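Local coordinates for d-3-phosphoglycerate dehydrogenase oxidoreductase protein (Ralstonia solanacearum, PDB 3GG9) that probably acts as an NAD-dependent D-3-phosphoglycerate dehydrogenase, oxidising the hydroxyl of 3-phosphoglycerate to a ketone, at residues 92-96 with 97-101; 53-56 with 57-60. All coordinates share one frame; numbering follows the deposited sequence.

Contact 1: residues 92-96 with 97-101; sequences EACTD and KGVVV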
loop_
_atom_site.group_PDB
_atom_site.type_symbol
_atom_site.label_atom_id
_atom_site.label_comp_id
_atom_site.label_asym_id
_atom_site.label_seq_id
_atom_site.Cartn_x
_atom_site.Cartn_y
_atom_site.Cartn_z
ATOM N N GLU A 92 -38.071 13.608 -3.944
ATOM C CA GLU A 92 -39.397 14.233 -3.987
ATOM C C GLU A 92 -39.507 15.221 -5.147
ATOM O O GLU A 92 -40.530 15.244 -5.836
ATOM C CB GLU A 92 -39.733 14.908 -2.649
ATOM C CG GLU A 92 -40.429 13.993 -1.630
ATOM C CD GLU A 92 -39.706 12.671 -1.411
ATOM O OE1 GLU A 92 -38.499 12.687 -1.077
ATOM O OE2 GLU A 92 -40.345 11.611 -1.580
ATOM N N ALA A 93 -38.454 16.012 -5.369
ATOM C CA ALA A 93 -38.415 16.918 -6.519
ATOM C C ALA A 93 -38.415 16.163 -7.848
ATOM O O ALA A 93 -39.043 16.616 -8.810
ATOM C CB ALA A 93 -37.244 17.864 -6.440
ATOM N N CYS A 94 -37.725 15.016 -7.881
ATOM C CA CYS A 94 -37.717 14.121 -9.045
ATOM C C CYS A 94 -39.113 13.570 -9.308
ATOM O O CYS A 94 -39.591 13.605 -10.438
ATOM C CB CYS A 94 -36.727 12.958 -8.850
ATOM S SG CYS A 94 -34.990 13.434 -9.012
ATOM N N THR A 95 -39.751 13.079 -8.248
ATOM C CA THR A 95 -41.107 12.553 -8.305
ATOM C C THR A 95 -42.102 13.616 -8.806
ATOM O O THR A 95 -42.988 13.296 -9.597
ATOM C CB THR A 95 -41.531 11.979 -6.936
ATOM O OG1 THR A 95 -40.614 10.948 -6.550
ATOM C CG2 THR A 95 -42.925 11.397 -6.995
ATOM N N ASP A 96 -41.908 14.871 -8.380
ATOM C CA ASP A 96 -42.706 16.025 -8.838
ATOM C C ASP A 96 -42.607 16.278 -10.342
ATOM O O ASP A 96 -43.600 16.645 -10.983
ATOM C CB ASP A 96 -42.297 17.309 -8.092
ATOM C CG ASP A 96 -42.817 17.356 -6.661
ATOM O OD1 ASP A 96 -43.665 16.511 -6.291
ATOM O OD2 ASP A 96 -42.370 18.242 -5.897
ATOM N N LYS A 97 -41.409 16.087 -10.898
ATOM C CA LYS A 97 -41.183 16.285 -12.329
ATOM C C LYS A 97 -41.485 15.022 -13.135
ATOM O O LYS A 97 -41.420 15.038 -14.362
ATOM C CB LYS A 97 -39.745 16.744 -12.605
ATOM C CG LYS A 97 -39.300 18.006 -11.856
ATOM C CD LYS A 97 -39.749 19.292 -12.545
ATOM C CE LYS A 97 -39.060 20.510 -11.935
ATOM N NZ LYS A 97 -39.346 20.686 -10.480
ATOM N N GLY A 98 -41.816 13.932 -12.453
ATOM C CA GLY A 98 -41.980 12.640 -13.118
ATOM C C GLY A 98 -40.663 12.137 -13.703
ATOM O O GLY A 98 -40.645 11.531 -14.771
ATOM N N VAL A 99 -39.562 12.428 -13.008
ATOM C CA VAL A 99 -38.226 11.924 -13.350
ATOM C C VAL A 99 -37.966 10.680 -12.511
ATOM O O VAL A 99 -37.956 10.765 -11.276
ATOM C CB VAL A 99 -37.140 12.995 -13.081
ATOM C CG1 VAL A 99 -35.722 12.406 -13.226
ATOM C CG2 VAL A 99 -37.320 14.165 -14.032
ATOM N N VAL A 100 -37.796 9.522 -13.164
ATOM C CA VAL A 100 -37.528 8.298 -12.412
ATOM C C VAL A 100 -36.061 8.184 -12.026
ATOM O O VAL A 100 -35.171 8.473 -12.824
ATOM C CB VAL A 100 -38.042 6.980 -13.099
ATOM C CG1 VAL A 100 -39.557 6.973 -13.155
ATOM C CG2 VAL A 100 -37.442 6.781 -14.478
ATOM N N VAL A 101 -35.823 7.793 -10.782
ATOM C CA VAL A 101 -34.470 7.564 -10.301
ATOM C C VAL A 101 -34.245 6.064 -10.230
ATOM O O VAL A 101 -34.976 5.344 -9.548
ATOM C CB VAL A 101 -34.210 8.251 -8.949
ATOM C CG1 VAL A 101 -32.831 7.862 -8.403
ATOM C CG2 VAL A 101 -34.308 9.775 -9.113
#
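C94 and V99 meet where a helix ends and its chain turns toward a strand, a worked example of the Schellman motif. C94 O receives V99 N at 2.8 Å in a nearly straight bond (160°), and nested inside it the longer bond from G98 N to T95 O (3.2 Å) is made from above the carbonyl plane rather than along a lone pair. G98 takes the positive phi (65°) that the reversal requires, a conformation that suits glycine. K97 N still reaches A93 O at 3.2 Å in the helical manner and makes a second, weak bond to C94 O.

The side chain of C94 fills out the apolar side of the turn. Its CB lies 4.3 Å from V99 CB, the apolar pairing across the outer bond that commonly accompanies this motif; the same CB also approaches V99 O and, more loosely, V101 CG2. From there the sulfur swings beside the backbone N, anti to the carbonyl carbon (chi1 -74°), and SG comes to rest 3.7 Å from V101 CG2, so that one methyl receives both the root and the tip of the cysteine. On the more polar flank, K97 CG passes 3.4 Å from A93 O before the bent chain runs on to a salt bridge with D67, while D96 pairs with R63.

The cap joins helix 91-97 to strand 100-102 in a beta-alpha-beta unit that starts with strand 74-77: C94 and V99 both pack on I75, L66 of helix 63-66 touches C94, and N333 bonds to V99 O and V101 N.

Contact 2: residues 53-56 with 57-60; sequences VLIR and ERTR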
loop_
_atom_site.group_PDB
_atom_site.type_symbol
_atom_site.label_atom_id
_atom_site.label_comp_id
_atom_site.label_asym_id
_atom_site.label_seq_id
_atom_site.Cartn_x
_atom_site.Cartn_y
_atom_site.Cartn_z
ATOM N N VAL A 53 -26.581 9.589 -16.230
ATOM C CA VAL A 53 -25.908 8.609 -15.394
ATOM C C VAL A 53 -24.983 9.333 -14.409
ATOM O O VAL A 53 -24.101 10.106 -14.811
ATOM C CB VAL A 53 -25.121 7.565 -16.211
ATOM C CG1 VAL A 53 -24.421 6.544 -15.269
ATOM C CG2 VAL A 53 -26.067 6.850 -17.182
ATOM N N LEU A 54 -25.218 9.081 -13.124
ATOM C CA LEU A 54 -24.422 9.673 -12.053
ATOM C C LEU A 54 -23.440 8.651 -11.487
ATOM O O LEU A 54 -23.788 7.479 -11.288
ATOM C CB LEU A 54 -25.326 10.196 -10.931
ATOM C CG LEU A 54 -26.339 11.305 -11.253
ATOM C CD1 LEU A 54 -27.101 11.725 -10.001
ATOM C CD2 LEU A 54 -25.641 12.517 -11.861
ATOM N N ILE A 55 -22.220 9.114 -11.237
ATOM C CA ILE A 55 -21.168 8.325 -10.604
ATOM C C ILE A 55 -21.188 8.597 -9.111
ATOM O O ILE A 55 -20.728 9.640 -8.647
ATOM C CB ILE A 55 -19.774 8.608 -11.210
ATOM C CG1 ILE A 55 -19.809 8.468 -12.736
ATOM C CG2 ILE A 55 -18.696 7.707 -10.558
ATOM C CD1 ILE A 55 -18.459 8.647 -13.428
ATOM N N ARG A 56 -21.754 7.641 -8.384
ATOM C CA ARG A 56 -21.874 7.723 -6.937
ATOM C C ARG A 56 -22.416 9.078 -6.467
ATOM O O ARG A 56 -23.432 9.540 -6.973
ATOM C CB ARG A 56 -20.550 7.313 -6.271
ATOM C CG ARG A 56 -20.220 5.835 -6.524
ATOM C CD ARG A 56 -21.363 4.921 -6.081
ATOM N NE ARG A 56 -21.770 5.173 -4.695
ATOM C CZ ARG A 56 -23.007 5.473 -4.296
ATOM N NH1 ARG A 56 -23.246 5.694 -3.012
ATOM N NH2 ARG A 56 -24.005 5.547 -5.166
ATOM N N GLU A 57 -21.736 9.734 -5.532
ATOM C CA GLU A 57 -22.213 11.036 -5.051
ATOM C C GLU A 57 -21.458 12.239 -5.610
ATOM O O GLU A 57 -21.448 13.305 -4.990
ATOM C CB GLU A 57 -22.201 11.078 -3.518
ATOM C CG GLU A 57 -23.003 9.961 -2.848
ATOM C CD GLU A 57 -23.858 10.467 -1.680
ATOM O OE1 GLU A 57 -24.874 9.808 -1.349
ATOM O OE2 GLU A 57 -23.528 11.528 -1.102
ATOM N N ARG A 58 -20.833 12.084 -6.776
ATOM C CA ARG A 58 -19.994 13.157 -7.331
ATOM C C ARG A 58 -20.751 14.455 -7.706
ATOM O O ARG A 58 -20.177 15.558 -7.651
ATOM C CB ARG A 58 -19.163 12.642 -8.516
ATOM C CG ARG A 58 -18.135 11.553 -8.139
ATOM C CD ARG A 58 -17.263 11.153 -9.312
ATOM N NE ARG A 58 -16.452 9.993 -8.961
ATOM C CZ ARG A 58 -15.759 9.225 -9.808
ATOM N NH1 ARG A 58 -15.731 9.430 -11.110
ATOM N NH2 ARG A 58 -15.095 8.202 -9.325
ATOM N N THR A 59 -22.017 14.310 -8.098
ATOM C CA THR A 59 -22.892 15.441 -8.442
ATOM C C THR A 59 -24.184 15.326 -7.634
ATOM O O THR A 59 -24.771 14.243 -7.535
ATOM C CB THR A 59 -23.196 15.500 -9.971
ATOM O OG1 THR A 59 -22.026 15.940 -10.666
ATOM C CG2 THR A 59 -24.329 16.491 -10.297
ATOM N N ARG A 60 -24.598 16.430 -7.008
ATOM C CA ARG A 60 -25.905 16.445 -6.357
ATOM C C ARG A 60 -27.003 16.985 -7.263
ATOM O O ARG A 60 -26.778 17.911 -8.036
ATOM C CB ARG A 60 -25.911 17.163 -5.003
ATOM C CG ARG A 60 -24.928 18.290 -4.789
ATOM C CD ARG A 60 -25.056 18.854 -3.359
ATOM N NE ARG A 60 -25.183 17.791 -2.354
ATOM C CZ ARG A 60 -26.297 17.508 -1.677
ATOM N NH1 ARG A 60 -27.407 18.215 -1.878
ATOM N NH2 ARG A 60 -26.302 16.508 -0.803
HETATM O O HOH W 1 -23.516 12.009 -8.549
#
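L54, the last residue of its strand, faces T59 across the turn, with L54 CD2 4.3 Å from T59 CB; its backbone continues the sheet through S76 and T78.

I55 follows and opens a type II' beta turn. I55 O accepts R58 N at 3.1 Å, almost straight (164°), and its side chain supports the arginine that closes the turn. With CG2 anti to the backbone N, that methyl stands over the centre of the R58 guanidinium, I55 CG2 lying 3.4 Å from R58 CZ, and I55 CD1 adds a contact at 3.7 Å to R58 NH1. The R58 chain is extended from CG to NE, which carries the flat group back over the isoleucine; D9 O and Y309 OH then bond to NH1 and NH2, holding its rotation. Q139 of the second subunit also packs on R58.

R56 occupies the first inner corner with the positive phi (48°) that a II' turn demands. A water donates to R56 O at 2.9 Å and receives T59 N at 2.8 Å, tying the corner residue to the residue just after the turn. In the conformer modelled here, the side chain curls at chi2 and chi3 so that E57 CG lies loosely over one guanidinium face. NH2 is bound by the carbonyls of T78 and R80, while NE forms a salt bridge with a sulfate, probably taken from the crystallisation liquor.

A beta turn directly after a strand, at the C-terminal ends of the strands of a parallel sheet, is where alpha/beta folds commonly build their sites; the sulfate is consistent with an anion-accepting pocket here.

Overall arrangement
From the N terminus the chain reaches contact 2 first, where the II' turn of 55-58 reverses it just after strand 51-54, ahead of helix 63-66. Only after strand 74-77 has been laid beside 51-54 does contact 1 open, closing the end of helix 91-97 before strand 100-102. The two are therefore in series, neither nested nor crossed, with centres 16 Å apart and nearest atoms about 7 Å apart. Both serve the five-stranded parallel sheet: contact 2 sits on its central strand and contact 1 at an outermost one. Helix 63-66 and strand 74-77 lie between them in sequence, and strand 74-77 touches both.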